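Local coordinates for protein transcriptional regulator, TetR family (Agrobacterium tumefaciens, PDB 3C2B) that probably binds cis-regulatory DNA through an N-terminal helix-turn-helix domain and acts as a transcription factor of the TetR family, at residues A[26-29]-A[35-38]; A[18-23]-A[39-44]. All blocks are in the same frame, centred on the assembly; numbering follows the deposited sequence.

Contact 1: A[26-29]-A[35-38]; sequences RLLV and ALTT
Leu-27 reaches from helix 15-31 across to the backbone of Ala-35 and the side chain of Leu-36, and these three residues make most of the contact. The two leucine side chains meet at about a right angle: CD2 of Leu-36 lies 3.9 Å from CB of Leu-27 and packs against CD1 of the same residue as well. The Leu-27 side chain leaves the helix with CG anti to its own carbonyl carbon (chi1 -83°), which carries the isobutyl end to the returning chain, where both methyls lie near the carbonyl oxygen of Ala-35; CD1 is 3.9 Å from that oxygen. Ala-35 answers from its own side, its CB resting 3.9 Å from the carbonyl oxygen of Leu-27, a van der Waals approach of methyl to helix backbone. At the next residue along the helix, CD2 of Leu-28 touches CB of Leu-36 more loosely, at 4.4 Å.

The backbone of 35-38 bends sharply here. Leu-36 is the centre of an inverse gamma turn, with a weak hydrogen bond from Thr-37 N to Ala-35 O (3.1 Å). Leu-36 has CG anti to the backbone N (chi1 -150°), and its CD2 meets Leu-27, while the CB of Thr-37 points away from the helix. Thr-37 then serves as N-cap of helix 38-45, its OG1 hydrogen-bonded to the backbone N of Gly-40.

Leu-36 is buried and also packs on Leu-63 and Met-66 of helix 59-71; Leu-28, which also meets Met-66, extends the apolar layer to Ala-111 and Leu-112 of helix 107-120. The contact joins the C-terminal part of helix 15-31 to the loop that leads into helix 38-45, within the tetR-family DNA-binding region, with helices 59-71 and 107-120 as further neighbours.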
ATOM      1  N   ARG A  26      10.516 -10.293 -17.538  1.00 61.37           N
ATOM      2  CA  ARG A  26       9.562 -10.078 -18.629  1.00 61.69           C
ATOM      3  C   ARG A  26       8.278 -10.909 -18.468  1.00 61.23           C
ATOM      4  O   ARG A  26       7.180 -10.358 -18.552  1.00 60.53           O
ATOM      5  CB  ARG A  26      10.229 -10.362 -19.985  1.00 62.06           C
ATOM      6  CG  ARG A  26       9.269 -10.517 -21.173  1.00 64.46           C
ATOM      7  CD  ARG A  26       9.944 -10.160 -22.507  1.00 68.03           C
ATOM      8  NE  ARG A  26      10.162  -8.707 -22.621  1.00 71.09           N
ATOM      9  CZ  ARG A  26      10.835  -8.098 -23.603  1.00 72.68           C
ATOM     10  NH1 ARG A  26      11.383  -8.793 -24.601  1.00 73.31           N
ATOM     11  NH2 ARG A  26      10.963  -6.775 -23.581  1.00 72.91           N
ATOM     12  N   LEU A  27       8.420 -12.222 -18.254  1.00 60.78           N
ATOM     13  CA  LEU A  27       7.252 -13.114 -18.096  1.00 61.04           C
ATOM     14  C   LEU A  27       6.371 -12.642 -16.954  1.00 60.16           C
ATOM     15  O   LEU A  27       5.144 -12.651 -17.039  1.00 60.38           O
ATOM     16  CB  LEU A  27       7.681 -14.559 -17.819  1.00 60.64           C
ATOM     17  CG  LEU A  27       8.061 -15.471 -18.991  1.00 63.40           C
ATOM     18  CD1 LEU A  27       8.679 -16.761 -18.450  1.00 63.60           C
ATOM     19  CD2 LEU A  27       6.861 -15.787 -19.904  1.00 63.22           C
ATOM     20  N   LEU A  28       7.025 -12.209 -15.887  1.00 59.68           N
ATOM     21  CA  LEU A  28       6.365 -11.807 -14.664  1.00 58.87           C
ATOM     22  C   LEU A  28       5.495 -10.542 -14.843  1.00 58.31           C
ATOM     23  O   LEU A  28       4.349 -10.505 -14.394  1.00 57.57           O
ATOM     24  CB  LEU A  28       7.444 -11.604 -13.590  1.00 59.75           C
ATOM     25  CG  LEU A  28       7.277 -11.949 -12.093  1.00 57.53           C
ATOM     26  CD1 LEU A  28       7.476 -10.738 -11.274  1.00 58.34           C
ATOM     27  CD2 LEU A  28       6.014 -12.721 -11.730  1.00 56.39           C
ATOM     28  N   VAL A  29       6.050  -9.518 -15.493  1.00 57.35           N
ATOM     29  CA  VAL A  29       5.311  -8.285 -15.797  1.00 56.89           C
ATOM     30  C   VAL A  29       4.088  -8.614 -16.671  1.00 56.76           C
ATOM     31  O   VAL A  29       2.979  -8.137 -16.439  1.00 56.48           O
ATOM     32  CB  VAL A  29       6.218  -7.233 -16.503  1.00 56.90           C
ATOM     33  CG1 VAL A  29       5.412  -5.982 -16.948  1.00 53.11           C
ATOM     34  CG2 VAL A  29       7.430  -6.853 -15.608  1.00 57.13           C
ATOM     35  N   ALA A  35       2.385 -17.007 -14.928  1.00 62.16           N
ATOM     36  CA  ALA A  35       3.099 -17.130 -16.212  1.00 62.96           C
ATOM     37  C   ALA A  35       4.566 -17.492 -16.038  1.00 63.78           C
ATOM     38  O   ALA A  35       5.244 -17.892 -16.981  1.00 63.92           O
ATOM     39  CB  ALA A  35       2.986 -15.844 -16.998  1.00 62.48           C
ATOM     40  N   LEU A  36       5.056 -17.334 -14.818  1.00 64.86           N
ATOM     41  CA  LEU A  36       6.434 -17.627 -14.494  1.00 65.72           C
ATOM     42  C   LEU A  36       6.510 -19.090 -14.090  1.00 65.91           C
ATOM     43  O   LEU A  36       6.474 -19.410 -12.896  1.00 65.91           O
ATOM     44  CB  LEU A  36       6.879 -16.705 -13.350  1.00 65.80           C
ATOM     45  CG  LEU A  36       8.332 -16.255 -13.200  1.00 67.85           C
ATOM     46  CD1 LEU A  36       9.106 -17.202 -12.279  1.00 70.43           C
ATOM     47  CD2 LEU A  36       9.023 -16.076 -14.542  1.00 65.22           C
ATOM     48  N   THR A  37       6.544 -19.977 -15.089  1.00 66.37           N
ATOM     49  CA  THR A  37       6.672 -21.417 -14.847  1.00 66.85           C
ATOM     50  C   THR A  37       8.021 -21.909 -15.365  1.00 67.30           C
ATOM     51  O   THR A  37       8.556 -21.380 -16.356  1.00 67.41           O
ATOM     52  CB  THR A  37       5.546 -22.259 -15.506  1.00 66.99           C
ATOM     53  OG1 THR A  37       5.604 -22.120 -16.933  1.00 66.59           O
ATOM     54  CG2 THR A  37       4.160 -21.848 -14.993  1.00 66.73           C
ATOM     55  N   THR A  38       8.567 -22.917 -14.694  1.00 67.55           N
ATOM     56  CA  THR A  38       9.845 -23.511 -15.096  1.00 68.05           C
ATOM     57  C   THR A  38       9.910 -23.815 -16.616  1.00 68.33           C
ATOM     58  O   THR A  38      10.923 -23.542 -17.257  1.00 68.38           O
ATOM     59  CB  THR A  38      10.247 -24.722 -14.180  1.00 68.18           C
ATOM     60  OG1 THR A  38      10.773 -25.797 -14.974  1.00 68.52           O
ATOM     61  CG2 THR A  38       9.047 -25.240 -13.348  1.00 68.48           C
TER

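Contact 2: A[18-23]-A[39-44]; sequences NAVLDQ and SGLARA
Leu-41 projects from helix 38-45 into the angle between Val-20 and Gln-23 of helix 15-31, residues nearly one helical turn apart. Its two methyls divide the work: CD1 meets CG1 of Val-20 at 3.8 Å, the two side chains crossing at about a right angle, and CD2 lies 3.7 Å from CB of Gln-23, near that residue's carbonyl carbon too. CG of Leu-41 stands anti to the backbone N (chi1 -164°), a setting that brings the end of the side chain nearer to helix 15-31 than its CB direction suggests.

Gln-23 has the largest share of the buried surface. Its chain folds at chi2 (-40°), laying the aliphatic part over the end of the 39-44 segment: CG is 3.8 Å from O of Ala-44, and the amide NE2 comes within 4.1 Å of CB of Ala-44. These are van der Waals contacts, made by the methylenes and by the amide end alike.

Behind this first shell, Leu-41 also packs on Ala-24 and on Leu-52 of helix 49-56. Val-20 touches Trp-55 of helix 49-56, both Val-20 and Gln-23 reach Ala-45, and Leu-21 lies on Met-66 and Phe-69 of helix 59-71. The segment axes approach to 9.7 Å at 122° between their N-to-C directions, a separation bridged by the side chains of Val-20, Gln-23 and Leu-41.

Such packing of the first helix on the leading helix of a helix-turn-helix is characteristic of the three-helix DNA-binding domain of TetR regulators. Segment 39-44 falls within the predicted helix-turn-helix, whose second helix, 49-56, shares this core.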
ATOM      1  N   ASN A  18      22.176 -13.436 -16.539  1.00 70.57           N
ATOM      2  CA  ASN A  18      21.463 -12.164 -16.686  1.00 70.03           C
ATOM      3  C   ASN A  18      20.411 -12.161 -17.818  1.00 69.94           C
ATOM      4  O   ASN A  18      19.239 -11.842 -17.568  1.00 70.13           O
ATOM      5  CB  ASN A  18      22.451 -11.003 -16.818  1.00 69.75           C
ATOM      6  CG  ASN A  18      23.315 -10.825 -15.570  1.00 69.32           C
ATOM      7  OD1 ASN A  18      23.002 -11.352 -14.499  1.00 68.85           O
ATOM      8  ND2 ASN A  18      24.406 -10.085 -15.708  1.00 68.98           N
ATOM      9  N   ALA A  19      20.805 -12.535 -19.037  1.00 68.82           N
ATOM     10  CA  ALA A  19      19.861 -12.633 -20.151  1.00 68.08           C
ATOM     11  C   ALA A  19      18.622 -13.455 -19.771  1.00 68.04           C
ATOM     12  O   ALA A  19      17.494 -13.087 -20.127  1.00 68.40           O
ATOM     13  CB  ALA A  19      20.532 -13.224 -21.363  1.00 68.16           C
ATOM     14  N   VAL A  20      18.843 -14.555 -19.042  1.00 66.82           N
ATOM     15  CA  VAL A  20      17.778 -15.458 -18.588  1.00 65.95           C
ATOM     16  C   VAL A  20      16.828 -14.780 -17.571  1.00 65.10           C
ATOM     17  O   VAL A  20      15.595 -14.844 -17.683  1.00 64.22           O
ATOM     18  CB  VAL A  20      18.383 -16.781 -17.995  1.00 66.14           C
ATOM     19  CG1 VAL A  20      17.374 -17.529 -17.104  1.00 66.08           C
ATOM     20  CG2 VAL A  20      18.921 -17.707 -19.119  1.00 66.00           C
ATOM     21  N   LEU A  21      17.428 -14.131 -16.580  1.00 64.44           N
ATOM     22  CA  LEU A  21      16.699 -13.395 -15.580  1.00 63.64           C
ATOM     23  C   LEU A  21      15.874 -12.254 -16.194  1.00 63.52           C
ATOM     24  O   LEU A  21      14.770 -11.961 -15.707  1.00 63.51           O
ATOM     25  CB  LEU A  21      17.658 -12.912 -14.482  1.00 63.76           C
ATOM     26  CG  LEU A  21      18.189 -14.020 -13.552  1.00 63.53           C
ATOM     27  CD1 LEU A  21      19.317 -13.527 -12.663  1.00 63.58           C
ATOM     28  CD2 LEU A  21      17.077 -14.711 -12.721  1.00 64.22           C
ATOM     29  N   ASP A  22      16.391 -11.626 -17.255  1.00 62.98           N
ATOM     30  CA  ASP A  22      15.612 -10.660 -18.042  1.00 63.51           C
ATOM     31  C   ASP A  22      14.346 -11.256 -18.672  1.00 63.67           C
ATOM     32  O   ASP A  22      13.315 -10.593 -18.743  1.00 63.82           O
ATOM     33  CB  ASP A  22      16.464  -9.991 -19.121  1.00 63.52           C
ATOM     34  CG  ASP A  22      17.198  -8.748 -18.616  1.00 64.79           C
ATOM     35  OD1 ASP A  22      16.815  -8.142 -17.582  1.00 63.16           O
ATOM     36  OD2 ASP A  22      18.182  -8.368 -19.292  1.00 68.38           O
ATOM     37  N   GLN A  23      14.423 -12.500 -19.131  1.00 64.16           N
ATOM     38  CA  GLN A  23      13.238 -13.191 -19.641  1.00 64.40           C
ATOM     39  C   GLN A  23      12.224 -13.470 -18.536  1.00 64.17           C
ATOM     40  O   GLN A  23      11.001 -13.388 -18.755  1.00 63.75           O
ATOM     41  CB  GLN A  23      13.618 -14.498 -20.341  1.00 64.65           C
ATOM     42  CG  GLN A  23      14.188 -14.329 -21.755  1.00 66.22           C
ATOM     43  CD  GLN A  23      13.477 -13.251 -22.567  1.00 68.38           C
ATOM     44  OE1 GLN A  23      14.127 -12.375 -23.136  1.00 68.87           O
ATOM     45  NE2 GLN A  23      12.142 -13.307 -22.614  1.00 68.82           N
ATOM     46  N   SER A  39       8.814 -24.337 -17.177  1.00 69.00           N
ATOM     47  CA  SER A  39       8.668 -24.560 -18.626  1.00 69.38           C
ATOM     48  C   SER A  39       8.433 -23.288 -19.448  1.00 69.60           C
ATOM     49  O   SER A  39       8.858 -23.210 -20.594  1.00 69.64           O
ATOM     50  CB  SER A  39       7.526 -25.532 -18.905  1.00 69.57           C
ATOM     51  OG  SER A  39       7.987 -26.870 -18.927  1.00 70.68           O
ATOM     52  N   GLY A  40       7.738 -22.310 -18.882  1.00 69.88           N
ATOM     53  CA  GLY A  40       7.514 -21.054 -19.575  1.00 70.51           C
ATOM     54  C   GLY A  40       8.869 -20.415 -19.791  1.00 71.18           C
ATOM     55  O   GLY A  40       9.211 -20.016 -20.904  1.00 71.64           O
ATOM     56  N   LEU A  41       9.660 -20.367 -18.724  1.00 71.27           N
ATOM     57  CA  LEU A  41      10.984 -19.755 -18.770  1.00 71.58           C
ATOM     58  C   LEU A  41      12.038 -20.577 -19.550  1.00 71.28           C
ATOM     59  O   LEU A  41      12.986 -20.012 -20.110  1.00 70.85           O
ATOM     60  CB  LEU A  41      11.464 -19.419 -17.355  1.00 71.45           C
ATOM     61  CG  LEU A  41      12.646 -18.447 -17.199  1.00 73.04           C
ATOM     62  CD1 LEU A  41      14.002 -19.168 -17.336  1.00 73.97           C
ATOM     63  CD2 LEU A  41      12.545 -17.238 -18.165  1.00 74.08           C
ATOM     64  N   ALA A  42      11.876 -21.897 -19.596  1.00 71.42           N
ATOM     65  CA  ALA A  42      12.693 -22.712 -20.509  1.00 71.18           C
ATOM     66  C   ALA A  42      12.438 -22.303 -21.967  1.00 71.17           C
ATOM     67  O   ALA A  42      13.395 -22.124 -22.736  1.00 71.22           O
ATOM     68  CB  ALA A  42      12.442 -24.207 -20.302  1.00 71.20           C
ATOM     69  N   ARG A  43      11.154 -22.134 -22.317  1.00 70.89           N
ATOM     70  CA  ARG A  43      10.708 -21.721 -23.655  1.00 71.30           C
ATOM     71  C   ARG A  43      11.194 -20.319 -24.004  1.00 70.53           C
ATOM     72  O   ARG A  43      11.807 -20.130 -25.056  1.00 69.92           O
ATOM     73  CB  ARG A  43       9.174 -21.759 -23.784  1.00 71.37           C
ATOM     74  CG  ARG A  43       8.483 -23.141 -23.808  1.00 73.46           C
ATOM     75  CD  ARG A  43       6.945 -22.939 -23.649  1.00 73.83           C
ATOM     76  NE  ARG A  43       6.200 -24.108 -23.145  1.00 77.94           N
ATOM     77  CZ  ARG A  43       5.800 -25.155 -23.875  1.00 78.43           C
ATOM     78  NH1 ARG A  43       6.092 -25.239 -25.172  1.00 80.03           N
ATOM     79  NH2 ARG A  43       5.110 -26.142 -23.303  1.00 78.13           N
ATOM     80  N   ALA A  44      10.909 -19.347 -23.118  1.00 70.07           N
ATOM     81  CA  ALA A  44      11.286 -17.936 -23.309  1.00 69.68           C
ATOM     82  C   ALA A  44      12.810 -17.669 -23.474  1.00 69.82           C
ATOM     83  O   ALA A  44      13.227 -16.894 -24.352  1.00 69.73           O
ATOM     84  CB  ALA A  44      10.707 -17.088 -22.178  1.00 69.74           C
TER

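How the contacts relate
From the N terminus, helix 15-31 supplies one side of both contacts: first segment 18-23 for contact 2, then 26-29 for contact 1. After helix 15-31 the chain reverses, and 35-38 closes the short loop of contact 1; it runs on into helix 38-45, where 39-44 closes the wider loop of contact 2. Contact 1 is therefore nested inside contact 2. Their centres lie about 8 Å apart and they meet directly, CD1 of Leu-27 packing 3.7 Å from N of Leu-41. Together they tie the first helix to the start of the predicted helix-turn-helix; both border helix 59-71, with helix 107-120 beside contact 1 and helix 49-56 beside contact 2.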